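Local structure of tryptophane-5-halogenase (Microbispora sp. ATCC PTA-5024, 5UAO) at residues A58-A63 against R221-D226. The protein probably uses reduced flavin to chlorinate a tryptophan of a lanthipeptide at carbon 5 during NAI-107 biosynthesis. Sequence-based numbering, arbitrary orientation.
Sequences ALVESA and RRLHYD. With FAD (flavin-adenine dinucleotide), chain E.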
loop_
_atom_site.group_PDB
_atom_site.type_symbol
_atom_site.label_atom_id
_atom_site.label_comp_id
_atom_site.label_asym_id
_atom_site.label_seq_id
_atom_site.Cartn_x
_atom_site.Cartn_y
_atom_site.Cartn_z
ATOM N N ALA A 58 17.533 20.516 21.865
ATOM C CA ALA A 58 17.223 20.872 23.247
ATOM C C ALA A 58 15.912 20.205 23.603
ATOM O O ALA A 58 15.002 20.204 22.771
ATOM C CB ALA A 58 17.072 22.380 23.352
ATOM N N LEU A 59 15.820 19.592 24.775
ATOM C CA LEU A 59 14.597 19.092 25.291
ATOM C C LEU A 59 14.117 19.992 26.442
ATOM O O LEU A 59 14.836 20.132 27.431
ATOM C CB LEU A 59 14.756 17.614 25.746
ATOM C CG LEU A 59 13.415 16.920 26.057
ATOM C CD1 LEU A 59 13.372 15.439 25.684
ATOM C CD2 LEU A 59 13.023 17.075 27.526
ATOM N N VAL A 60 12.872 20.513 26.322
ATOM C CA VAL A 60 12.213 21.397 27.283
ATOM C C VAL A 60 11.088 20.662 28.019
ATOM O O VAL A 60 10.213 20.070 27.406
ATOM C CB VAL A 60 11.600 22.630 26.589
ATOM C CG1 VAL A 60 10.895 23.591 27.579
ATOM C CG2 VAL A 60 12.625 23.381 25.713
ATOM N N GLU A 61 11.125 20.638 29.332
ATOM C CA GLU A 61 10.063 19.988 30.091
ATOM C C GLU A 61 9.838 20.621 31.465
ATOM O O GLU A 61 10.751 21.211 32.099
ATOM C CB GLU A 61 10.311 18.498 30.274
ATOM C CG GLU A 61 11.559 18.163 31.035
ATOM C CD GLU A 61 11.752 16.696 31.349
ATOM O OE1 GLU A 61 10.783 15.969 31.638
ATOM O OE2 GLU A 61 12.902 16.257 31.327
ATOM N N SER A 62 8.599 20.498 31.894
ATOM C CA SER A 62 8.123 21.120 33.099
ATOM C C SER A 62 8.205 20.097 34.199
ATOM O O SER A 62 7.551 19.059 34.134
ATOM C CB SER A 62 6.642 21.549 32.901
ATOM O OG SER A 62 6.105 22.156 34.066
ATOM N N ALA A 63 8.941 20.404 35.246
ATOM C CA ALA A 63 8.939 19.552 36.407
ATOM C C ALA A 63 7.556 19.526 37.055
ATOM O O ALA A 63 7.267 18.657 37.880
ATOM C CB ALA A 63 9.967 20.054 37.389
ATOM N N ARG A 221 11.219 33.626 30.641
ATOM C CA ARG A 221 12.200 33.306 29.605
ATOM C C ARG A 221 11.500 33.233 28.238
ATOM O O ARG A 221 10.309 32.926 28.152
ATOM C CB ARG A 221 12.942 32.008 29.898
ATOM C CG ARG A 221 14.011 32.148 30.961
ATOM C CD ARG A 221 14.555 30.806 31.430
ATOM N NE ARG A 221 13.536 30.069 32.168
ATOM C CZ ARG A 221 13.524 28.772 32.446
ATOM N NH1 ARG A 221 14.466 27.945 31.978
ATOM N NH2 ARG A 221 12.505 28.270 33.160
ATOM N N ARG A 222 12.254 33.578 27.190
ATOM C CA ARG A 222 11.882 33.410 25.810
ATOM C C ARG A 222 12.794 32.386 25.167
ATOM O O ARG A 222 14.014 32.531 25.151
ATOM C CB ARG A 222 11.924 34.755 25.101
ATOM C CG ARG A 222 10.886 35.676 25.750
ATOM C CD ARG A 222 10.714 37.008 25.042
ATOM N NE ARG A 222 11.789 37.945 25.372
ATOM C CZ ARG A 222 12.897 38.151 24.650
ATOM N NH1 ARG A 222 13.131 37.490 23.512
ATOM N NH2 ARG A 222 13.787 39.041 25.077
ATOM N N LEU A 223 12.201 31.297 24.737
ATOM C CA LEU A 223 12.943 30.239 24.059
ATOM C C LEU A 223 12.657 30.321 22.537
ATOM O O LEU A 223 11.502 30.568 22.093
ATOM C CB LEU A 223 12.516 28.904 24.630
ATOM C CG LEU A 223 12.479 28.767 26.150
ATOM C CD1 LEU A 223 11.810 27.449 26.483
ATOM C CD2 LEU A 223 13.929 28.837 26.680
ATOM N N HIS A 224 13.688 30.124 21.738
ATOM C CA HIS A 224 13.546 30.195 20.300
ATOM C C HIS A 224 14.305 29.068 19.698
ATOM O O HIS A 224 15.494 28.901 20.028
ATOM C CB HIS A 224 14.151 31.490 19.701
ATOM C CG HIS A 224 14.148 31.495 18.191
ATOM N ND1 HIS A 224 13.084 31.968 17.444
ATOM C CD2 HIS A 224 15.053 31.026 17.293
ATOM C CE1 HIS A 224 13.351 31.829 16.157
ATOM N NE2 HIS A 224 14.535 31.251 16.039
ATOM N N TYR A 225 13.704 28.395 18.717
ATOM C CA TYR A 225 14.373 27.298 17.968
ATOM C C TYR A 225 13.983 27.411 16.510
ATOM O O TYR A 225 12.936 28.001 16.152
ATOM C CB TYR A 225 14.025 25.865 18.509
ATOM C CG TYR A 225 14.291 25.720 19.998
ATOM C CD1 TYR A 225 15.584 25.590 20.489
ATOM C CD2 TYR A 225 13.265 25.841 20.913
ATOM C CE1 TYR A 225 15.840 25.569 21.850
ATOM C CE2 TYR A 225 13.502 25.801 22.267
ATOM C CZ TYR A 225 14.805 25.641 22.712
ATOM O OH TYR A 225 14.965 25.617 24.038
ATOM N N ASP A 226 14.763 26.816 15.642
ATOM C CA ASP A 226 14.426 26.846 14.216
ATOM C C ASP A 226 13.241 25.927 13.889
ATOM O O ASP A 226 12.461 26.220 13.023
ATOM C CB ASP A 226 15.635 26.492 13.341
ATOM C CG ASP A 226 16.803 27.511 13.477
ATOM O OD1 ASP A 226 16.554 28.747 13.553
ATOM O OD2 ASP A 226 17.965 27.050 13.475
HETATM P PA FAD E . 3.357 12.613 28.235
HETATM O O1A FAD E . 3.974 11.345 28.826
HETATM O O2A FAD E . 1.967 13.129 28.655
HETATM O O5B FAD E . 4.427 13.811 28.298
HETATM C C5B FAD E . 4.133 15.182 28.118
HETATM C C4B FAD E . 5.384 15.962 28.477
HETATM O O4B FAD E . 5.033 17.275 28.031
HETATM C C3B FAD E . 5.765 16.076 29.967
HETATM O O3B FAD E . 7.259 15.974 30.201
HETATM C C2B FAD E . 5.264 17.470 30.359
HETATM O O2B FAD E . 5.983 18.115 31.487
HETATM C C1B FAD E . 5.449 18.208 29.033
HETATM N N9A FAD E . 4.642 19.451 28.986
HETATM C C8A FAD E . 3.283 19.540 28.877
HETATM N N7A FAD E . 2.919 20.852 28.845
HETATM C C5A FAD E . 4.056 21.583 28.961
HETATM C C6A FAD E . 4.349 23.007 29.059
HETATM N N6A FAD E . 3.329 23.914 28.997
HETATM N N1A FAD E . 5.623 23.362 29.152
HETATM C C2A FAD E . 6.639 22.477 29.184
HETATM N N3A FAD E . 6.427 21.161 29.125
HETATM C C4A FAD E . 5.174 20.682 29.020
HETATM N N1 FAD E . 1.716 2.959 24.539
HETATM C C2 FAD E . 2.353 1.771 24.264
HETATM O O2 FAD E . 3.222 1.704 23.336
HETATM N N3 FAD E . 2.088 0.644 24.979
HETATM C C4 FAD E . 1.200 0.604 25.993
HETATM O O4 FAD E . 1.012 -0.504 26.586
HETATM C C4X FAD E . 0.482 1.877 26.338
HETATM N N5 FAD E . -0.483 1.955 27.296
HETATM C C5X FAD E . -1.123 3.111 27.590
HETATM C C6 FAD E . -2.097 3.118 28.581
HETATM C C7 FAD E . -2.799 4.269 28.889
HETATM C C7M FAD E . -3.837 4.322 29.970
HETATM C C8 FAD E . -2.476 5.518 28.203
HETATM C C8M FAD E . -3.244 6.774 28.561
HETATM C C9 FAD E . -1.514 5.513 27.208
HETATM C C9A FAD E . -0.817 4.362 26.834
HETATM N N10 FAD E . 0.168 4.348 25.786
HETATM C C10 FAD E . 0.805 3.092 25.529
HETATM C "C1'" FAD E . 0.658 5.529 25.010
HETATM C "C2'" FAD E . 2.071 5.845 25.702
HETATM O "O2'" FAD E . 1.708 5.931 27.074
HETATM C "C3'" FAD E . 2.950 7.144 25.778
HETATM O "O3'" FAD E . 3.997 7.306 26.806
HETATM C "C4'" FAD E . 2.124 8.222 26.417
HETATM O "O4'" FAD E . 0.748 7.779 26.616
HETATM C "C5'" FAD E . 2.405 9.482 25.597
HETATM O "O5'" FAD E . 3.701 9.945 25.842
HETATM P P FAD E . 3.876 11.551 25.581
HETATM O O1P FAD E . 3.230 11.927 24.317
HETATM O O2P FAD E . 5.388 11.707 25.689
HETATM O O3P FAD E . 3.082 12.412 26.634
#
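Tyr225 reaches toward strand 56-61, and its hydroxyl end meets Ala58 and Val60, two residues apart on the same strand side. Its CG is anti to the carbonyl carbon (chi1 -54°), which carries the ring from the backbone of 221-226 toward this strand. Ala58 CB approaches the ring obliquely, 3.7 Å from Tyr225 CE1. Val60 CG2 lies on the same side of the ring plane, also at a slant, 4.3 Å from Tyr225 CE2. The same methyl is closer to the phenol oxygen, with Val60 CG2 3.6 Å from Tyr225 OH. The hydroxyl end therefore rests against two aliphatic groups, since Ala58 CB is 3.9 Å from Tyr225 OH.

The two branches of Val60 divide the work. CG1 is anti to the backbone N (chi1 -180°) and meets Leu223 tip to tip, with Val60 CG1 4.1 Å from Leu223 CD1.

The backbones do not pair here; Ala58 and Tyr225 are 8.8 Å apart between CA atoms. Strand 56-61 is paired instead with strands 31-35 and 195-208 in a mixed sheet, consistent with a Rossmann-type fold for the bound FAD. The contact joins it to the outermost strand 222-223 and the residues after it; strands 211-217 and 195-208 come between in sheet order. Val60 also touches Val197, Ala199 and Ile35, and Tyr225 touches Thr31. At the far end of the strand Ser62 borders the adenosine part of FAD: Ser62 O is 3.2 Å from FAD O2B.

With an alanine in place of Tyr225, Ala58 CB and Val60 CG2 would probably lose their aromatic cover and a gap would open beside the strand. The contact between the segments is apolar. It has no directional bond, so it probably rests on burying methyl groups against the phenol ring.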